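Long-range contact in intradiol ring-cleavage dioxygenase (Streptomyces sp. SirexAA-E, PDB 4ILV), which probably cleaves catechol-type aromatic rings between their two hydroxyl-bearing carbons, using a bound iron(III) ion and molecular oxygen: residues 40-45 / 131-135. Residues are numbered along the deposited sequence; the frame is centred on the assembly and turned at random.
Sequences MEGPYF and IHVKA. With FE (Fe (III) ion), chain C.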
ATOM      1  N   MET A  40      -9.079   5.631   7.185  1.00 45.74           N
ATOM      2  CA  MET A  40      -8.894   7.057   6.959  1.00 50.13           C
ATOM      3  C   MET A  40      -7.669   7.396   6.101  1.00 42.22           C
ATOM      4  O   MET A  40      -6.698   6.632   6.010  1.00 38.61           O
ATOM      5  CB  MET A  40      -8.901   7.822   8.289  1.00 60.73           C
ATOM      6  CG  MET A  40      -7.896   7.346   9.319  1.00 63.68           C
ATOM      7  SD  MET A  40      -8.035   8.329  10.828  1.00 89.23           S
ATOM      8  CE  MET A  40      -9.772   8.107  11.214  1.00 59.56           C
ATOM      9  N   GLU A  41      -7.753   8.545   5.444  1.00 44.49           N
ATOM     10  CA  GLU A  41      -6.697   9.046   4.577  1.00 45.16           C
ATOM     11  C   GLU A  41      -5.465   9.502   5.362  1.00 45.38           C
ATOM     12  O   GLU A  41      -4.337   9.191   4.992  1.00 47.17           O
ATOM     13  CB  GLU A  41      -7.258  10.213   3.763  1.00 50.12           C
ATOM     14  CG  GLU A  41      -6.291  10.906   2.827  1.00 47.75           C
ATOM     15  CD  GLU A  41      -6.976  11.995   2.015  1.00 51.52           C
ATOM     16  OE1 GLU A  41      -7.670  11.671   1.029  1.00 50.13           O
ATOM     17  OE2 GLU A  41      -6.858  13.178   2.396  1.00 57.35           O
ATOM     18  N   GLY A  42      -5.692  10.229   6.451  1.00 46.99           N
ATOM     19  CA  GLY A  42      -4.608  10.795   7.233  1.00 49.24           C
ATOM     20  C   GLY A  42      -4.222  12.157   6.685  1.00 51.66           C
ATOM     21  O   GLY A  42      -4.551  12.483   5.539  1.00 51.25           O
ATOM     22  N   PRO A  43      -3.537  12.971   7.506  1.00 51.84           N
ATOM     23  CA  PRO A  43      -3.163  14.327   7.095  1.00 49.68           C
ATOM     24  C   PRO A  43      -2.085  14.355   6.013  1.00 49.50           C
ATOM     25  O   PRO A  43      -1.932  15.378   5.352  1.00 47.73           O
ATOM     26  CB  PRO A  43      -2.646  14.959   8.397  1.00 54.48           C
ATOM     27  CG  PRO A  43      -2.194  13.811   9.222  1.00 55.46           C
ATOM     28  CD  PRO A  43      -3.123  12.678   8.889  1.00 54.98           C
ATOM     29  N   TYR A  44      -1.376  13.244   5.812  1.00 47.17           N
ATOM     30  CA  TYR A  44      -0.168  13.247   4.978  1.00 47.69           C
ATOM     31  C   TYR A  44      -0.353  12.838   3.513  1.00 37.62           C
ATOM     32  O   TYR A  44       0.623  12.608   2.800  1.00 42.80           O
ATOM     33  CB  TYR A  44       0.934  12.431   5.654  1.00 41.35           C
ATOM     34  CG  TYR A  44       1.231  12.937   7.045  1.00 50.03           C
ATOM     35  CD1 TYR A  44       1.327  14.301   7.300  1.00 52.94           C
ATOM     36  CD2 TYR A  44       1.353  12.061   8.119  1.00 56.38           C
ATOM     37  CE1 TYR A  44       1.570  14.777   8.574  1.00 59.30           C
ATOM     38  CE2 TYR A  44       1.599  12.532   9.405  1.00 60.29           C
ATOM     39  CZ  TYR A  44       1.706  13.889   9.624  1.00 65.03           C
ATOM     40  OH  TYR A  44       1.948  14.365  10.897  1.00 76.10           O
ATOM     41  N   PHE A  45      -1.595  12.726   3.065  1.00 36.88           N
ATOM     42  CA  PHE A  45      -1.840  12.488   1.649  1.00 40.17           C
ATOM     43  C   PHE A  45      -1.565  13.748   0.822  1.00 41.61           C
ATOM     44  O   PHE A  45      -1.834  14.861   1.263  1.00 48.76           O
ATOM     45  CB  PHE A  45      -3.277  12.011   1.408  1.00 33.94           C
ATOM     46  CG  PHE A  45      -3.631  11.867  -0.048  1.00 33.58           C
ATOM     47  CD1 PHE A  45      -3.106  10.827  -0.807  1.00 29.38           C
ATOM     48  CD2 PHE A  45      -4.486  12.776  -0.663  1.00 38.18           C
ATOM     49  CE1 PHE A  45      -3.438  10.690  -2.155  1.00 31.26           C
ATOM     50  CE2 PHE A  45      -4.818  12.647  -2.013  1.00 41.62           C
ATOM     51  CZ  PHE A  45      -4.293  11.600  -2.757  1.00 30.95           C
ATOM     52  N   ILE A 131       1.419   1.185   5.180  1.00 22.58           N
ATOM     53  CA  ILE A 131       1.525   1.853   3.892  1.00 21.94           C
ATOM     54  C   ILE A 131       0.128   2.315   3.488  1.00 27.04           C
ATOM     55  O   ILE A 131      -0.825   1.534   3.555  1.00 25.89           O
ATOM     56  CB  ILE A 131       2.057   0.883   2.823  1.00 20.10           C
ATOM     57  CG1 ILE A 131       3.524   0.552   3.096  1.00 20.98           C
ATOM     58  CG2 ILE A 131       1.905   1.480   1.430  1.00 18.05           C
ATOM     59  CD1 ILE A 131       4.065  -0.552   2.168  1.00 25.18           C
ATOM     60  N   HIS A 132      -0.011   3.572   3.068  1.00 21.46           N
ATOM     61  CA  HIS A 132      -1.320   4.064   2.662  1.00 22.16           C
ATOM     62  C   HIS A 132      -1.608   3.738   1.199  1.00 24.07           C
ATOM     63  O   HIS A 132      -0.702   3.729   0.379  1.00 23.66           O
ATOM     64  CB  HIS A 132      -1.408   5.573   2.832  1.00 23.83           C
ATOM     65  CG  HIS A 132      -1.380   6.038   4.253  1.00 29.01           C
ATOM     66  ND1 HIS A 132      -2.522   6.171   5.012  1.00 27.68           N
ATOM     67  CD2 HIS A 132      -0.352   6.442   5.041  1.00 22.80           C
ATOM     68  CE1 HIS A 132      -2.197   6.617   6.215  1.00 26.75           C
ATOM     69  NE2 HIS A 132      -0.888   6.776   6.261  1.00 25.43           N
ATOM     70  N   VAL A 133      -2.873   3.498   0.871  1.00 20.22           N
ATOM     71  CA  VAL A 133      -3.251   3.256  -0.516  1.00 20.72           C
ATOM     72  C   VAL A 133      -4.679   3.718  -0.823  1.00 27.12           C
ATOM     73  O   VAL A 133      -5.610   3.525  -0.024  1.00 32.03           O
ATOM     74  CB  VAL A 133      -3.052   1.760  -0.914  1.00 22.66           C
ATOM     75  CG1 VAL A 133      -3.943   0.833  -0.061  1.00 21.00           C
ATOM     76  CG2 VAL A 133      -3.325   1.542  -2.420  1.00 27.54           C
ATOM     77  N   LYS A 134      -4.842   4.355  -1.979  1.00 25.52           N
ATOM     78  CA  LYS A 134      -6.169   4.620  -2.530  1.00 24.80           C
ATOM     79  C   LYS A 134      -6.349   3.772  -3.787  1.00 28.24           C
ATOM     80  O   LYS A 134      -5.489   3.791  -4.663  1.00 32.09           O
ATOM     81  CB  LYS A 134      -6.331   6.097  -2.886  1.00 26.81           C
ATOM     82  CG  LYS A 134      -6.513   6.997  -1.686  1.00 30.88           C
ATOM     83  CD  LYS A 134      -6.495   8.448  -2.095  1.00 30.92           C
ATOM     84  CE  LYS A 134      -6.671   9.346  -0.892  1.00 32.40           C
ATOM     85  NZ  LYS A 134      -8.097   9.385  -0.467  1.00 29.35           N
ATOM     86  N   ALA A 135      -7.463   3.042  -3.872  1.00 25.94           N
ATOM     87  CA  ALA A 135      -7.763   2.194  -5.021  1.00 29.89           C
ATOM     88  C   ALA A 135      -9.023   2.678  -5.721  1.00 32.35           C
ATOM     89  O   ALA A 135     -10.038   2.940  -5.073  1.00 35.35           O
ATOM     90  CB  ALA A 135      -7.947   0.721  -4.580  1.00 26.55           C
TER
HETATM   91 FE    FE C 301       0.395   7.367   8.024  1.00 29.77          FE
HETATM   92  O   HOH W   1      -5.084   5.661   4.052  1.00 31.07           O
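K134 runs straight from CB to CE and then turns at its last torsion (chi4 -77°), which swings NZ toward E41; the carboxylate comes to meet it on an extended chain whose CG lies anti to the backbone N (chi1 178°). K134 NZ stands 2.8 Å from E41 OE1, a salt bridge that is also a hydrogen bond, made to the lone pair of OE1 that faces away from OE2. The same lysine covers one face of F45. K134 CE sits 3.6 Å from the centroid of the F45 ring and only 8° off the normal, a CH-pi contact, while K134 NZ, at 4.8 Å from that centroid, adds a cation-pi component. An alanine in place of E41 would probably leave the ammonium without its carboxylate mate and the end of K134 freer to turn away from the phenyl face. Two residues earlier on the strand, H132 binds the iron(III) through NE2 at 2.3 Å, alongside Y95, Y124 and H130, the two-tyrosine, two-histidine protein ligand set of intradiol dioxygenases. The other ring nitrogen, H132 ND1, donates to a water 2.8 Å away that lies in the ring plane and in turn donates to M40 O (2.7 Å), a second-shell link consistent with fixing the imidazole's rotation. At the backbone angles of G42 a CB would jam against the carbonyl O of E41, and a type I turn then leads to F45. This loop, which precedes strand 64-72, passes beside strand 130-136 of the antiparallel sheet: W87 of strand 83-87 stacks on H132 and meets F45 edge-to-face, while T144 of strand 143-148 touches E41 and hydrogen-bonds K134 NZ.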